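Side-chain contacts in mRNA nuclease HepT (Shewanella oneidensis MR-1, PDB 6M6U), which cleaves mRNA as the bacteriostatic toxin of a type VII toxin-antitoxin system and is neutralized mostly through tri-AMPylation by its antitoxin MntA: residues N80-T83 against Q84-D88; D3-I6 against N7-T11. One frame throughout, in Å; residues are numbered along the deposited sequence.

Interaction 1: N80-T83 against Q84-D88; sequences NLIT and QPLSD
The pyrrolidine ring of P85 turns one face toward T83: OG1 sits over that face, displaced toward the CG and CD end, with OG1 3.2 Å from P85 CG. The two side chains cross at about a right angle. T83 is the N-cap of helix 84-102, and its chi1 of 71° places OG1 between its own N and carbonyl carbon, turned to the first helical turn. There it accepts from L86 N, with OG1 to N 3.0 Å and an N-H...O angle of 164°. The T83 carbonyl takes the next amide, O to S87 N 2.9 Å. On the inner side, I82 extends CD1 to within 3.7 Å of S87 CB; its CG2 is more loosely placed against L86 CD2, at 4.4 Å. I82 also packs on F126 and L76, and S87 on F73 and A77. T83 thus caps L86 N with its hydroxyl and holds S87 N with its carbonyl, the first regular helical bond, while P85, lacking an N-H, asks for no acceptor: an N-terminal cap, polar and exposed at T83 and apolar beneath at I82.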
loop_
_atom_site.group_PDB
_atom_site.type_symbol
_atom_site.label_atom_id
_atom_site.label_comp_id
_atom_site.label_asym_id
_atom_site.label_seq_id
_atom_site.Cartn_x
_atom_site.Cartn_y
_atom_site.Cartn_z
ATOM N N ASN B 80 22.287 11.414 44.406
ATOM C CA ASN B 80 23.194 11.356 45.557
ATOM C C ASN B 80 23.739 9.954 45.799
ATOM O O ASN B 80 23.949 9.551 46.947
ATOM C CB ASN B 80 22.525 11.891 46.826
ATOM C CG ASN B 80 22.502 13.401 46.870
ATOM O OD1 ASN B 80 21.485 14.026 46.577
ATOM N ND2 ASN B 80 23.636 13.999 47.221
ATOM N N LEU B 81 23.971 9.199 44.728
ATOM C CA LEU B 81 24.655 7.921 44.852
ATOM C C LEU B 81 26.154 8.046 44.621
ATOM O O LEU B 81 26.915 7.202 45.104
ATOM C CB LEU B 81 24.042 6.895 43.892
ATOM C CG LEU B 81 22.504 6.921 43.857
ATOM C CD1 LEU B 81 21.955 5.859 42.909
ATOM C CD2 LEU B 81 21.895 6.760 45.260
ATOM N N ILE B 82 26.590 9.085 43.914
ATOM C CA ILE B 82 27.981 9.515 43.914
ATOM C C ILE B 82 28.001 11.008 44.195
ATOM O O ILE B 82 27.029 11.723 43.924
ATOM C CB ILE B 82 28.724 9.207 42.592
ATOM C CG1 ILE B 82 28.030 9.884 41.405
ATOM C CG2 ILE B 82 28.845 7.708 42.383
ATOM C CD1 ILE B 82 28.773 9.711 40.089
ATOM N N THR B 83 29.112 11.477 44.750
ATOM C CA THR B 83 29.252 12.894 45.040
ATOM C C THR B 83 29.351 13.687 43.743
ATOM O O THR B 83 29.769 13.171 42.703
ATOM C CB THR B 83 30.490 13.141 45.900
ATOM O OG1 THR B 83 31.666 12.936 45.109
ATOM C CG2 THR B 83 30.513 12.182 47.080
ATOM N N GLN B 84 28.938 14.952 43.808
ATOM C CA GLN B 84 29.138 15.843 42.669
ATOM C C GLN B 84 30.605 15.970 42.271
ATOM O O GLN B 84 30.883 16.002 41.060
ATOM C CB GLN B 84 28.530 17.220 42.968
ATOM C CG GLN B 84 28.559 18.173 41.786
ATOM C CD GLN B 84 27.535 17.809 40.731
ATOM O OE1 GLN B 84 26.575 17.089 41.007
ATOM N NE2 GLN B 84 27.740 18.298 39.511
ATOM N N PRO B 85 31.573 16.054 43.195
ATOM C CA PRO B 85 32.981 16.056 42.752
ATOM C C PRO B 85 33.390 14.794 42.006
ATOM O O PRO B 85 34.023 14.886 40.945
ATOM C CB PRO B 85 33.763 16.234 44.069
ATOM C CG PRO B 85 32.777 15.981 45.168
ATOM C CD PRO B 85 31.460 16.402 44.623
ATOM N N LEU B 86 33.054 13.610 42.529
ATOM C CA LEU B 86 33.442 12.376 41.851
ATOM C C LEU B 86 32.752 12.253 40.498
ATOM O O LEU B 86 33.355 11.775 39.529
ATOM C CB LEU B 86 33.129 11.163 42.728
ATOM C CG LEU B 86 33.447 9.798 42.110
ATOM C CD1 LEU B 86 34.924 9.691 41.748
ATOM C CD2 LEU B 86 33.040 8.668 43.040
ATOM N N SER B 87 31.490 12.685 40.413
ATOM C CA SER B 87 30.794 12.716 39.132
ATOM C C SER B 87 31.561 13.546 38.111
ATOM O O SER B 87 31.743 13.127 36.962
ATOM C CB SER B 87 29.380 13.271 39.321
ATOM O OG SER B 87 28.789 13.606 38.074
ATOM N N ASP B 88 32.029 14.726 38.520
ATOM C CA ASP B 88 32.706 15.622 37.586
ATOM C C ASP B 88 34.053 15.062 37.148
ATOM O O ASP B 88 34.453 15.234 35.990
ATOM C CB ASP B 88 32.873 17.002 38.219
ATOM C CG ASP B 88 31.575 17.786 38.251
ATOM O OD1 ASP B 88 30.500 17.174 38.064
ATOM O OD2 ASP B 88 31.628 19.015 38.465
#

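Interaction 2: D3-I6 against N7-T11; sequences DIII and NKIAT
D3 O accepts from N7 N at 3.1 Å to start a run of i to i+4 alpha-helical bonds continued by K8 N to I4 O, I9 N to I5 O and A10 N to I6 O, all four nearly straight. The N7 side chain folds back on the same turn, CG beside its own N (chi1 -71°), which brings the carboxamide to the D3 carbonyl. The N7 ND2 to D3 O separation of 2.4 Å is implausibly short, so the amide placement is doubtful. Methylenes crowd the next two carbonyls: K8 CG lies 3.1 Å from I4 O and I9 CG1 3.0 Å from I5 O. On the apolar side I5 and I9 meet at a slant, I5 CG2 to I9 CG1 4.2 Å. K8 bends at its second torsion and sends its ammonium to a salt bridge with D52. D3 and I4 touch Q98 and E101 of the antitoxin chain; K8 and T11 pack on H102 and Y104 of a second HepT subunit, both in its RX(4)HXY motif, H102 probably catalytic and Y104 the tyrosine that receives tri-AMP, unmodified here. I5 and I9 seat this stretch of helix 3-23 on I53 of helix 33-60 and on I130 and I127 of helix 120-131.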
loop_
_atom_site.group_PDB
_atom_site.type_symbol
_atom_site.label_atom_id
_atom_site.label_comp_id
_atom_site.label_asym_id
_atom_site.label_seq_id
_atom_site.Cartn_x
_atom_site.Cartn_y
_atom_site.Cartn_z
ATOM N N ASP B 3 25.836 -9.446 39.672
ATOM C CA ASP B 3 26.962 -10.036 38.952
ATOM C C ASP B 3 27.556 -9.074 37.930
ATOM O O ASP B 3 28.757 -9.140 37.648
ATOM C CB ASP B 3 26.536 -11.336 38.270
ATOM C CG ASP B 3 26.608 -12.531 39.199
ATOM O OD1 ASP B 3 27.218 -12.404 40.283
ATOM O OD2 ASP B 3 26.061 -13.597 38.845
ATOM N N ILE B 4 26.740 -8.187 37.358
ATOM C CA ILE B 4 27.268 -7.195 36.425
ATOM C C ILE B 4 28.170 -6.209 37.155
ATOM O O ILE B 4 29.268 -5.884 36.688
ATOM C CB ILE B 4 26.118 -6.477 35.696
ATOM C CG1 ILE B 4 25.663 -7.299 34.492
ATOM C CG2 ILE B 4 26.535 -5.078 35.266
ATOM C CD1 ILE B 4 24.496 -6.696 33.756
ATOM N N ILE B 5 27.719 -5.722 38.313
ATOM C CA ILE B 5 28.532 -4.805 39.104
ATOM C C ILE B 5 29.852 -5.461 39.483
ATOM O O ILE B 5 30.920 -4.849 39.377
ATOM C CB ILE B 5 27.754 -4.344 40.352
ATOM C CG1 ILE B 5 26.530 -3.521 39.951
ATOM C CG2 ILE B 5 28.662 -3.549 41.278
ATOM C CD1 ILE B 5 26.866 -2.266 39.194
ATOM N N ILE B 6 29.800 -6.728 39.902
ATOM C CA ILE B 6 30.996 -7.420 40.382
ATOM C C ILE B 6 32.017 -7.587 39.260
ATOM O O ILE B 6 33.215 -7.350 39.455
ATOM C CB ILE B 6 30.607 -8.773 41.009
ATOM C CG1 ILE B 6 29.851 -8.553 42.328
ATOM C CG2 ILE B 6 31.837 -9.644 41.211
ATOM C CD1 ILE B 6 29.036 -9.752 42.785
ATOM N N ASN B 7 31.563 -7.982 38.068
ATOM C CA ASN B 7 32.500 -8.197 36.967
ATOM C C ASN B 7 33.091 -6.884 36.472
ATOM O O ASN B 7 34.277 -6.825 36.122
ATOM C CB ASN B 7 31.814 -8.946 35.826
ATOM C CG ASN B 7 31.541 -10.398 36.168
ATOM O OD1 ASN B 7 32.315 -11.288 35.815
ATOM N ND2 ASN B 7 30.441 -10.643 36.870
ATOM N N LYS B 8 32.287 -5.817 36.435
ATOM C CA LYS B 8 32.815 -4.523 36.015
ATOM C C LYS B 8 33.817 -3.982 37.029
ATOM O O LYS B 8 34.827 -3.377 36.647
ATOM C CB LYS B 8 31.674 -3.530 35.793
ATOM C CG LYS B 8 30.708 -3.930 34.686
ATOM C CD LYS B 8 31.421 -4.133 33.357
ATOM C CE LYS B 8 30.460 -4.668 32.301
ATOM N NZ LYS B 8 31.109 -4.845 30.971
ATOM N N ILE B 9 33.552 -4.185 38.326
ATOM C CA ILE B 9 34.539 -3.856 39.356
ATOM C C ILE B 9 35.847 -4.579 39.071
ATOM O O ILE B 9 36.920 -3.967 39.025
ATOM C CB ILE B 9 34.010 -4.213 40.757
ATOM C CG1 ILE B 9 32.836 -3.318 41.158
ATOM C CG2 ILE B 9 35.133 -4.118 41.785
ATOM C CD1 ILE B 9 33.099 -1.848 40.992
ATOM N N ALA B 10 35.769 -5.898 38.868
ATOM C CA ALA B 10 36.968 -6.688 38.602
ATOM C C ALA B 10 37.727 -6.161 37.389
ATOM O O ALA B 10 38.964 -6.137 37.383
ATOM C CB ALA B 10 36.593 -8.156 38.401
ATOM N N THR B 11 37.002 -5.720 36.358
ATOM C CA THR B 11 37.658 -5.220 35.152
ATOM C C THR B 11 38.390 -3.909 35.417
ATOM O O THR B 11 39.516 -3.719 34.944
ATOM C CB THR B 11 36.629 -5.056 34.032
ATOM O OG1 THR B 11 36.233 -6.353 33.574
ATOM C CG2 THR B 11 37.208 -4.262 32.866
#

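In the fold
Both interactions lie at helix starts, their centres 20 Å apart and nearest atoms about 10 Å apart, and both mix core with surface: I82, L86 and S87 are buried but T83, Q84 and P85 exposed in interaction 1; I4, I5 and I9 are buried but D3, I6 and N7 exposed in interaction 2. Helix 120-131 is their shared neighbour. Interaction 1 also packs on helix 69-78, interaction 2 on helix 33-60. The distinguishing bond of interaction 1 runs from side chain to amide, whereas interaction 2 is held mainly by main-chain bonds. Interaction 1 meets no other protein chain of the assembly, but interaction 2 meets both antitoxin and a second toxin subunit.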